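C2 toxin component I (Clostridium botulinum, PDB 2J3X) probably transfers ADP-ribose from NAD to a target protein, actin in the host cell, as the enzymatic component of the binary C2 toxin. Local coordinates at residues E15-W29 and Y174-L186. The protein carries 2 engineered substitutions. Sequence-based numbering, arbitrary orientation.
Sequences ESEAKEWGKEEEKRW and YGVLNDKETVSLL. Engineered in segment 15-29: E20 (natural residue Lys). With SO4 (sulfate ion), chain T; SO4 (sulfate ion), chain N.
A helix laid across an edge beta hairpin is the motif here: helix 15-29 packs V176 and V183 of strands 175-178 and 183-186 against its inner face, at the margin of the mixed sheet in an ADP-ribosyltransferase-family domain. The helix axis passes 7.8 Å from that of strand 175-178, its direction 133° from the strand's, and 8.7 Å from that of strand 183-186. V183 CG1 lies 3.9 Å from G22 CA, while V183 CG2 packs on A18 CB. V176 splits its two methyls, CG1 meeting the G22 carbonyl oxygen and E26 CG, CG2 reaching E25 CB. L185 CD2 meets W21 CH2 at the indole edge, 3.8 Å away. At the other end the W29 six-membered ring lies over G175, whose CA sits 3.5 Å from its centroid and 10° off the normal, a CH-pi contact; W29 NE1 is hydrogen-bonded to A88 O.

Two polar links flank this core. Y174 OH donates to E25 OE1 (2.9 Å), meeting it 37° out of the carboxylate plane. K23, bent at chi2 and chi3, curls back so that NZ donates to N178 OD1 (3.1 Å) and forms a salt bridge with E26 OE1, on its syn lone pair; a water joins NZ to N178 ND2. E26 OE2 stands 2.5 Å from N178 OD1. The chemistry thus implies an apolar seam of V176, V183, A18, W21 and L185, with the K23-E26-N178 cluster along one border and the Y174-E25 bond along the other.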
ATOM      1  N   GLU A  15      21.401  26.190   4.444  1.00 15.91           N
ATOM      2  CA  GLU A  15      21.066  25.478   3.204  1.00 16.37           C
ATOM      3  C   GLU A  15      22.286  25.200   2.319  1.00 16.64           C
ATOM      4  O   GLU A  15      22.359  24.169   1.651  1.00 14.82           O
ATOM      5  CB  GLU A  15      19.954  26.241   2.417  1.00 19.10           C
ATOM      6  CG  GLU A  15      19.823  25.980   0.918  1.00 22.78           C
ATOM      7  CD  GLU A  15      19.405  24.552   0.494  1.00 30.65           C
ATOM      8  OE1 GLU A  15      19.119  23.665   1.329  1.00 30.40           O
ATOM      9  OE2 GLU A  15      19.422  24.288  -0.737  1.00 33.18           O
ATOM     10  N   SER A  16      23.250  26.112   2.297  1.00 14.94           N
ATOM     11  CA  SER A  16      24.443  25.913   1.490  1.00 15.23           C
ATOM     12  C   SER A  16      25.230  24.667   1.906  1.00 13.65           C
ATOM     13  O   SER A  16      25.876  24.009   1.067  1.00 14.16           O
ATOM     14  CB  SER A  16      25.370  27.136   1.594  1.00 15.90           C
ATOM     15  OG  SER A  16      25.864  27.308   2.924  1.00 17.78           O
ATOM     16  N   GLU A  17      25.195  24.357   3.189  1.00 13.01           N
ATOM     17  CA  GLU A  17      25.866  23.168   3.642  1.00 11.87           C
ATOM     18  C   GLU A  17      25.134  21.890   3.233  1.00 11.28           C
ATOM     19  O   GLU A  17      25.782  20.915   2.836  1.00 11.54           O
ATOM     20  CB  GLU A  17      26.043  23.201   5.134  1.00 11.42           C
ATOM     21  CG  GLU A  17      27.060  24.324   5.589  1.00 11.31           C
ATOM     22  CD  GLU A  17      27.066  24.520   7.100  1.00 13.93           C
ATOM     23  OE1 GLU A  17      26.719  23.589   7.865  1.00 14.13           O
ATOM     24  OE2 GLU A  17      27.431  25.642   7.572  1.00 15.21           O
ATOM     25  N   ALA A  18      23.816  21.885   3.323  1.00 10.21           N
ATOM     26  CA  ALA A  18      23.047  20.725   2.786  1.00 11.13           C
ATOM     27  C   ALA A  18      23.290  20.614   1.299  1.00 10.96           C
ATOM     28  O   ALA A  18      23.474  19.513   0.775  1.00 11.63           O
ATOM     29  CB  ALA A  18      21.537  20.966   2.999  1.00 11.74           C
ATOM     30  N   LYS A  19      23.305  21.765   0.597  1.00 12.19           N
ATOM     31  CA  LYS A  19      23.431  21.713  -0.857  1.00 13.34           C
ATOM     32  C   LYS A  19      24.796  21.117  -1.250  1.00 12.89           C
ATOM     33  O   LYS A  19      24.860  20.256  -2.133  1.00 13.64           O
ATOM     34  CB  LYS A  19      23.280  23.102  -1.470  1.00 15.40           C
ATOM     35  CG  LYS A  19      23.201  23.017  -2.986  1.00 21.77           C
ATOM     36  CD  LYS A  19      23.097  24.387  -3.583  1.00 32.52           C
ATOM     37  CE  LYS A  19      21.852  24.470  -4.392  1.00 36.12           C
ATOM     38  NZ  LYS A  19      20.747  24.492  -3.381  1.00 40.73           N
ATOM     39  N   GLU A  20      25.868  21.546  -0.581  1.00 11.55           N
ATOM     40  CA  GLU A  20      27.185  21.069  -1.018  1.00 12.65           C
ATOM     41  C   GLU A  20      27.388  19.594  -0.652  1.00 11.33           C
ATOM     42  O   GLU A  20      28.051  18.840  -1.394  1.00 11.57           O
ATOM     43  CB  GLU A  20      28.308  21.966  -0.489  1.00 13.64           C
ATOM     44  CG  GLU A  20      28.512  21.887   0.988  1.00 13.73           C
ATOM     45  CD  GLU A  20      29.250  23.118   1.537  1.00 16.42           C
ATOM     46  OE1 GLU A  20      29.853  23.842   0.764  1.00 14.93           O
ATOM     47  OE2 GLU A  20      29.230  23.309   2.760  1.00 14.87           O
ATOM     48  N   TRP A  21      26.774  19.173   0.450  1.00 11.65           N
ATOM     49  CA  TRP A  21      26.757  17.737   0.825  1.00 10.81           C
ATOM     50  C   TRP A  21      26.026  16.970  -0.260  1.00 11.32           C
ATOM     51  O   TRP A  21      26.508  15.933  -0.739  1.00 12.95           O
ATOM     52  CB  TRP A  21      26.010  17.563   2.158  1.00 10.99           C
ATOM     53  CG  TRP A  21      25.978  16.141   2.680  1.00 10.12           C
ATOM     54  CD1 TRP A  21      26.897  15.519   3.480  1.00 12.80           C
ATOM     55  CD2 TRP A  21      24.962  15.165   2.389  1.00 14.40           C
ATOM     56  NE1 TRP A  21      26.484  14.199   3.737  1.00 11.73           N
ATOM     57  CE2 TRP A  21      25.301  13.984   3.069  1.00 10.80           C
ATOM     58  CE3 TRP A  21      23.748  15.214   1.690  1.00 12.70           C
ATOM     59  CZ2 TRP A  21      24.491  12.813   3.003  1.00 13.00           C
ATOM     60  CZ3 TRP A  21      22.947  14.063   1.627  1.00 13.19           C
ATOM     61  CH2 TRP A  21      23.325  12.882   2.294  1.00 11.13           C
ATOM     62  N   GLY A  22      24.850  17.458  -0.638  1.00 12.86           N
ATOM     63  CA  GLY A  22      24.045  16.836  -1.726  1.00 11.02           C
ATOM     64  C   GLY A  22      24.838  16.685  -3.001  1.00 13.03           C
ATOM     65  O   GLY A  22      24.854  15.636  -3.591  1.00 12.91           O
ATOM     66  N   LYS A  23      25.500  17.738  -3.447  1.00 13.64           N
ATOM     67  CA  LYS A  23      26.310  17.621  -4.670  1.00 14.28           C
ATOM     68  C   LYS A  23      27.409  16.574  -4.557  1.00 15.38           C
ATOM     69  O   LYS A  23      27.651  15.832  -5.518  1.00 15.57           O
ATOM     70  CB  LYS A  23      26.922  18.994  -5.043  1.00 14.54           C
ATOM     71  CG  LYS A  23      25.910  20.104  -5.392  1.00 20.71           C
ATOM     72  CD  LYS A  23      24.601  19.659  -6.163  1.00 28.31           C
ATOM     73  CE  LYS A  23      24.859  19.385  -7.672  1.00 32.46           C
ATOM     74  NZ  LYS A  23      23.641  18.916  -8.384  1.00 30.05           N
ATOM     75  N   GLU A  24      28.088  16.529  -3.411  1.00 13.83           N
ATOM     76  CA  GLU A  24      29.219  15.607  -3.149  1.00 14.38           C
ATOM     77  C   GLU A  24      28.660  14.175  -3.154  1.00 14.08           C
ATOM     78  O   GLU A  24      29.235  13.248  -3.723  1.00 14.94           O
ATOM     79  CB  GLU A  24      29.830  15.936  -1.792  1.00 15.12           C
ATOM     80  CG  GLU A  24      30.994  15.087  -1.336  1.00 18.29           C
ATOM     81  CD  GLU A  24      32.205  15.120  -2.270  1.00 27.16           C
ATOM     82  OE1 GLU A  24      32.332  16.045  -3.093  1.00 21.85           O
ATOM     83  OE2 GLU A  24      33.055  14.200  -2.143  1.00 28.61           O
ATOM     84  N   GLU A  25      27.478  14.016  -2.571  1.00 13.60           N
ATOM     85  CA  GLU A  25      26.930  12.672  -2.444  1.00 13.85           C
ATOM     86  C   GLU A  25      26.412  12.198  -3.795  1.00 13.43           C
ATOM     87  O   GLU A  25      26.536  11.011  -4.110  1.00 14.62           O
ATOM     88  CB  GLU A  25      25.802  12.731  -1.401  1.00 13.11           C
ATOM     89  CG  GLU A  25      26.286  12.836   0.096  1.00 15.29           C
ATOM     90  CD  GLU A  25      27.127  11.659   0.544  1.00 20.87           C
ATOM     91  OE1 GLU A  25      26.808  10.520   0.114  1.00 25.55           O
ATOM     92  OE2 GLU A  25      28.153  11.853   1.261  1.00 21.11           O
ATOM     93  N   GLU A  26      25.781  13.077  -4.559  1.00 13.37           N
ATOM     94  CA  GLU A  26      25.380  12.775  -5.946  1.00 15.42           C
ATOM     95  C   GLU A  26      26.586  12.371  -6.823  1.00 16.40           C
ATOM     96  O   GLU A  26      26.526  11.414  -7.603  1.00 16.37           O
ATOM     97  CB  GLU A  26      24.697  13.959  -6.587  1.00 15.82           C
ATOM     98  CG  GLU A  26      23.333  14.320  -5.952  1.00 17.34           C
ATOM     99  CD  GLU A  26      22.843  15.744  -6.299  1.00 20.10           C
ATOM    100  OE1 GLU A  26      23.535  16.452  -7.057  1.00 24.14           O
ATOM    101  OE2 GLU A  26      21.745  16.150  -5.824  1.00 24.25           O
ATOM    102  N   LYS A  27      27.694  13.088  -6.656  1.00 16.55           N
ATOM    103  CA  LYS A  27      28.924  12.811  -7.410  0.50 16.74           C
ATOM    104  C   LYS A  27      29.403  11.404  -7.050  1.00 16.28           C
ATOM    105  O   LYS A  27      29.741  10.613  -7.928  1.00 16.54           O
ATOM    106  CB  LYS A  27      29.992  13.880  -7.080  0.50 17.30           C
ATOM    107  CG  LYS A  27      31.456  13.493  -7.333  0.50 18.83           C
ATOM    108  CD  LYS A  27      32.383  14.569  -6.663  0.50 18.56           C
ATOM    109  CE  LYS A  27      33.826  14.116  -6.533  0.50 24.76           C
ATOM    110  NZ  LYS A  27      34.260  13.878  -5.095  0.50 22.03           N
ATOM    111  N   ARG A  28      29.456  11.092  -5.749  1.00 15.24           N
ATOM    112  CA  ARG A  28      29.882   9.763  -5.290  1.00 15.54           C
ATOM    113  C   ARG A  28      28.959   8.667  -5.860  1.00 16.75           C
ATOM    114  O   ARG A  28      29.447   7.617  -6.322  1.00 16.30           O
ATOM    115  CB  ARG A  28      29.932   9.664  -3.765  1.00 15.50           C
ATOM    116  CG  ARG A  28      31.023  10.583  -3.151  1.00 16.07           C
ATOM    117  CD  ARG A  28      30.971  10.600  -1.628  1.00 18.43           C
ATOM    118  NE  ARG A  28      32.059  11.395  -1.055  1.00 19.96           N
ATOM    119  CZ  ARG A  28      32.200  11.669   0.254  1.00 20.81           C
ATOM    120  NH1 ARG A  28      31.308  11.235   1.170  1.00 20.30           N
ATOM    121  NH2 ARG A  28      33.232  12.391   0.669  1.00 23.59           N
ATOM    122  N   TRP A  29      27.640   8.916  -5.793  1.00 14.49           N
ATOM    123  CA  TRP A  29      26.679   7.944  -6.281  1.00 15.39           C
ATOM    124  C   TRP A  29      26.911   7.692  -7.758  1.00 15.01           C
ATOM    125  O   TRP A  29      26.946   6.517  -8.188  1.00 13.93           O
ATOM    126  CB  TRP A  29      25.274   8.502  -6.065  1.00 14.45           C
ATOM    127  CG  TRP A  29      24.130   7.555  -6.375  1.00 15.51           C
ATOM    128  CD1 TRP A  29      24.145   6.187  -6.409  1.00 15.55           C
ATOM    129  CD2 TRP A  29      22.778   7.968  -6.621  1.00 14.16           C
ATOM    130  NE1 TRP A  29      22.838   5.713  -6.708  1.00 15.37           N
ATOM    131  CE2 TRP A  29      22.007   6.798  -6.852  1.00 16.03           C
ATOM    132  CE3 TRP A  29      22.168   9.226  -6.759  1.00 13.98           C
ATOM    133  CZ2 TRP A  29      20.617   6.857  -7.110  1.00 14.51           C
ATOM    134  CZ3 TRP A  29      20.782   9.297  -7.067  1.00 13.56           C
ATOM    135  CH2 TRP A  29      20.035   8.099  -7.224  1.00 14.98           C
ATOM    136  N   TYR A 174      20.027   4.260  -0.841  1.00 13.82           N
ATOM    137  CA  TYR A 174      19.644   5.647  -1.053  1.00 13.55           C
ATOM    138  C   TYR A 174      20.305   6.286  -2.230  1.00 13.54           C
ATOM    139  O   TYR A 174      21.407   5.892  -2.634  1.00 15.34           O
ATOM    140  CB  TYR A 174      19.888   6.534   0.184  1.00 14.28           C
ATOM    141  CG  TYR A 174      21.350   6.949   0.336  1.00 14.45           C
ATOM    142  CD1 TYR A 174      22.299   6.010   0.721  1.00 15.06           C
ATOM    143  CD2 TYR A 174      21.755   8.289   0.136  1.00 16.50           C
ATOM    144  CE1 TYR A 174      23.671   6.367   0.873  1.00 15.95           C
ATOM    145  CE2 TYR A 174      23.115   8.681   0.291  1.00 15.59           C
ATOM    146  CZ  TYR A 174      24.051   7.705   0.651  1.00 15.82           C
ATOM    147  OH  TYR A 174      25.368   8.056   0.841  1.00 16.97           O
ATOM    148  N   GLY A 175      19.626   7.305  -2.743  1.00 13.53           N
ATOM    149  CA  GLY A 175      20.130   8.208  -3.723  1.00 13.78           C
ATOM    150  C   GLY A 175      19.973   9.588  -3.157  1.00 14.94           C
ATOM    151  O   GLY A 175      19.374   9.763  -2.076  1.00 14.75           O
ATOM    152  N   VAL A 176      20.541  10.554  -3.859  1.00 15.97           N
ATOM    153  CA  VAL A 176      20.426  11.960  -3.465  1.00 16.14           C
ATOM    154  C   VAL A 176      19.931  12.769  -4.624  1.00 18.37           C
ATOM    155  O   VAL A 176      20.428  12.641  -5.763  1.00 18.88           O
ATOM    156  CB  VAL A 176      21.775  12.535  -2.914  1.00 16.43           C
ATOM    157  CG1 VAL A 176      21.598  14.051  -2.604  1.00 15.13           C
ATOM    158  CG2 VAL A 176      22.173  11.750  -1.638  1.00 17.35           C
ATOM    159  N   LEU A 177      18.940  13.616  -4.333  1.00 18.58           N
ATOM    160  CA  LEU A 177      18.402  14.502  -5.322  1.00 19.59           C
ATOM    161  C   LEU A 177      18.477  15.935  -4.831  1.00 21.08           C
ATOM    162  O   LEU A 177      18.355  16.174  -3.641  1.00 19.64           O
ATOM    163  CB  LEU A 177      16.933  14.163  -5.520  1.00 20.87           C
ATOM    164  CG  LEU A 177      16.567  12.782  -6.080  1.00 20.57           C
ATOM    165  CD1 LEU A 177      15.047  12.772  -6.242  1.00 22.03           C
ATOM    166  CD2 LEU A 177      17.312  12.457  -7.409  1.00 22.16           C
ATOM    167  N   ASN A 178      18.616  16.918  -5.725  1.00 23.21           N
ATOM    168  CA  ASN A 178      18.406  18.305  -5.228  1.00 25.54           C
ATOM    169  C   ASN A 178      17.820  19.222  -6.270  1.00 27.35           C
ATOM    170  O   ASN A 178      17.954  18.955  -7.445  1.00 27.36           O
ATOM    171  CB  ASN A 178      19.711  18.921  -4.781  1.00 26.11           C
ATOM    172  CG  ASN A 178      20.564  19.301  -5.958  1.00 28.67           C
ATOM    173  OD1 ASN A 178      21.071  18.439  -6.663  1.00 29.13           O
ATOM    174  ND2 ASN A 178      20.656  20.608  -6.231  1.00 28.68           N
ATOM    175  N   ASP A 179      17.174  20.297  -5.843  1.00 29.16           N
ATOM    176  CA  ASP A 179      16.881  21.378  -6.770  1.00 32.18           C
ATOM    177  C   ASP A 179      17.614  22.629  -6.304  1.00 33.16           C
ATOM    178  O   ASP A 179      18.684  22.532  -5.660  1.00 35.26           O
ATOM    179  CB  ASP A 179      15.379  21.589  -6.934  1.00 32.50           C
ATOM    180  CG  ASP A 179      14.682  21.890  -5.633  1.00 34.80           C
ATOM    181  OD1 ASP A 179      15.364  22.299  -4.683  1.00 32.31           O
ATOM    182  OD2 ASP A 179      13.434  21.713  -5.563  1.00 41.01           O
ATOM    183  N   LYS A 180      17.069  23.806  -6.580  1.00 34.49           N
ATOM    184  CA  LYS A 180      17.788  24.989  -6.133  1.00 35.21           C
ATOM    185  C   LYS A 180      17.805  25.074  -4.612  1.00 33.53           C
ATOM    186  O   LYS A 180      18.856  25.342  -4.054  1.00 33.89           O
ATOM    187  CB  LYS A 180      17.304  26.310  -6.788  1.00 35.41           C
ATOM    188  CG  LYS A 180      18.247  27.529  -6.510  1.00 36.81           C
ATOM    189  CD  LYS A 180      17.580  28.928  -6.746  1.00 38.74           C
ATOM    190  CE  LYS A 180      17.766  29.422  -8.198  1.00 47.12           C
ATOM    191  NZ  LYS A 180      17.055  28.585  -9.252  1.00 49.61           N
ATOM    192  N   GLU A 181      16.671  24.865  -3.943  1.00 30.94           N
ATOM    193  CA  GLU A 181      16.646  25.154  -2.507  1.00 29.79           C
ATOM    194  C   GLU A 181      16.473  23.929  -1.598  1.00 27.54           C
ATOM    195  O   GLU A 181      16.590  24.046  -0.365  1.00 27.61           O
ATOM    196  CB  GLU A 181      15.591  26.202  -2.175  1.00 31.27           C
ATOM    197  CG  GLU A 181      15.885  27.618  -2.743  1.00 35.88           C
ATOM    198  CD  GLU A 181      17.111  28.314  -2.133  1.00 43.32           C
ATOM    199  OE1 GLU A 181      17.919  27.679  -1.404  1.00 46.01           O
ATOM    200  OE2 GLU A 181      17.269  29.534  -2.393  1.00 46.69           O
ATOM    201  N   THR A 182      16.183  22.783  -2.202  1.00 24.37           N
ATOM    202  CA  THR A 182      15.978  21.562  -1.418  1.00 22.32           C
ATOM    203  C   THR A 182      16.997  20.479  -1.727  1.00 19.52           C
ATOM    204  O   THR A 182      17.481  20.337  -2.856  1.00 18.99           O
ATOM    205  CB  THR A 182      14.567  20.896  -1.556  1.00 22.67           C
ATOM    206  OG1 THR A 182      14.437  20.307  -2.840  1.00 23.03           O
ATOM    207  CG2 THR A 182      13.410  21.877  -1.272  1.00 23.90           C
ATOM    208  N   VAL A 183      17.248  19.663  -0.710  1.00 16.82           N
ATOM    209  CA  VAL A 183      18.086  18.494  -0.865  1.00 15.99           C
ATOM    210  C   VAL A 183      17.323  17.316  -0.264  1.00 15.19           C
ATOM    211  O   VAL A 183      16.774  17.449   0.829  1.00 14.06           O
ATOM    212  CB  VAL A 183      19.432  18.704  -0.111  1.00 16.87           C
ATOM    213  CG1 VAL A 183      20.406  17.553  -0.425  1.00 15.79           C
ATOM    214  CG2 VAL A 183      20.029  20.050  -0.495  1.00 17.36           C
ATOM    215  N   SER A 184      17.309  16.172  -0.946  1.00 15.46           N
ATOM    216  CA  SER A 184      16.530  15.021  -0.470  1.00 15.83           C
ATOM    217  C   SER A 184      17.249  13.705  -0.718  1.00 14.99           C
ATOM    218  O   SER A 184      18.033  13.558  -1.677  1.00 14.76           O
ATOM    219  CB  SER A 184      15.146  14.939  -1.172  1.00 17.76           C
ATOM    220  OG  SER A 184      14.410  16.125  -0.985  1.00 22.37           O
ATOM    221  N   LEU A 185      16.998  12.751   0.141  1.00 12.81           N
ATOM    222  CA  LEU A 185      17.381  11.364  -0.209  1.00 13.31           C
ATOM    223  C   LEU A 185      16.218  10.761  -0.996  1.00 13.94           C
ATOM    224  O   LEU A 185      15.071  11.157  -0.822  1.00 13.31           O
ATOM    225  CB  LEU A 185      17.619  10.484   1.006  1.00 14.76           C
ATOM    226  CG  LEU A 185      18.548  11.014   2.126  1.00 14.56           C
ATOM    227  CD1 LEU A 185      18.832   9.989   3.162  1.00 14.27           C
ATOM    228  CD2 LEU A 185      19.867  11.543   1.486  1.00 15.29           C
ATOM    229  N   LEU A 186      16.539   9.774  -1.815  1.00 13.84           N
ATOM    230  CA  LEU A 186      15.530   8.989  -2.498  1.00 13.00           C
ATOM    231  C   LEU A 186      15.702   7.586  -1.945  1.00 12.58           C
ATOM    232  O   LEU A 186      16.826   7.060  -1.935  1.00 12.69           O
ATOM    233  CB  LEU A 186      15.815   9.009  -4.018  1.00 14.46           C
ATOM    234  CG  LEU A 186      14.670   8.325  -4.796  1.00 15.33           C
ATOM    235  CD1 LEU A 186      13.370   9.095  -4.647  1.00 17.05           C
ATOM    236  CD2 LEU A 186      15.076   8.214  -6.255  1.00 18.56           C
TER
HETATM  237  S   SO4 T1450      28.074  10.536   4.416  1.00 73.74           S
HETATM  238  O1  SO4 T1450      29.245  10.749   3.562  1.00 73.50           O
HETATM  239  O2  SO4 T1450      28.473   9.620   5.484  1.00 74.71           O
HETATM  240  O3  SO4 T1450      27.653  11.821   4.998  1.00 72.71           O
HETATM  241  O4  SO4 T1450      26.982   9.914   3.658  1.00 73.01           O
HETATM  242  S   SO4 N1444      22.643  29.778   3.659  1.00 36.15           S
HETATM  243  O1  SO4 N1444      23.406  31.012   3.788  1.00 39.50           O
HETATM  244  O2  SO4 N1444      23.687  28.795   3.429  1.00 37.82           O
HETATM  245  O3  SO4 N1444      21.893  29.588   4.918  1.00 37.83           O
HETATM  246  O4  SO4 N1444      21.746  29.899   2.528  1.00 38.49           O
HETATM  247  O   HOH W   1      22.561  21.448  -8.669  1.00 42.52           O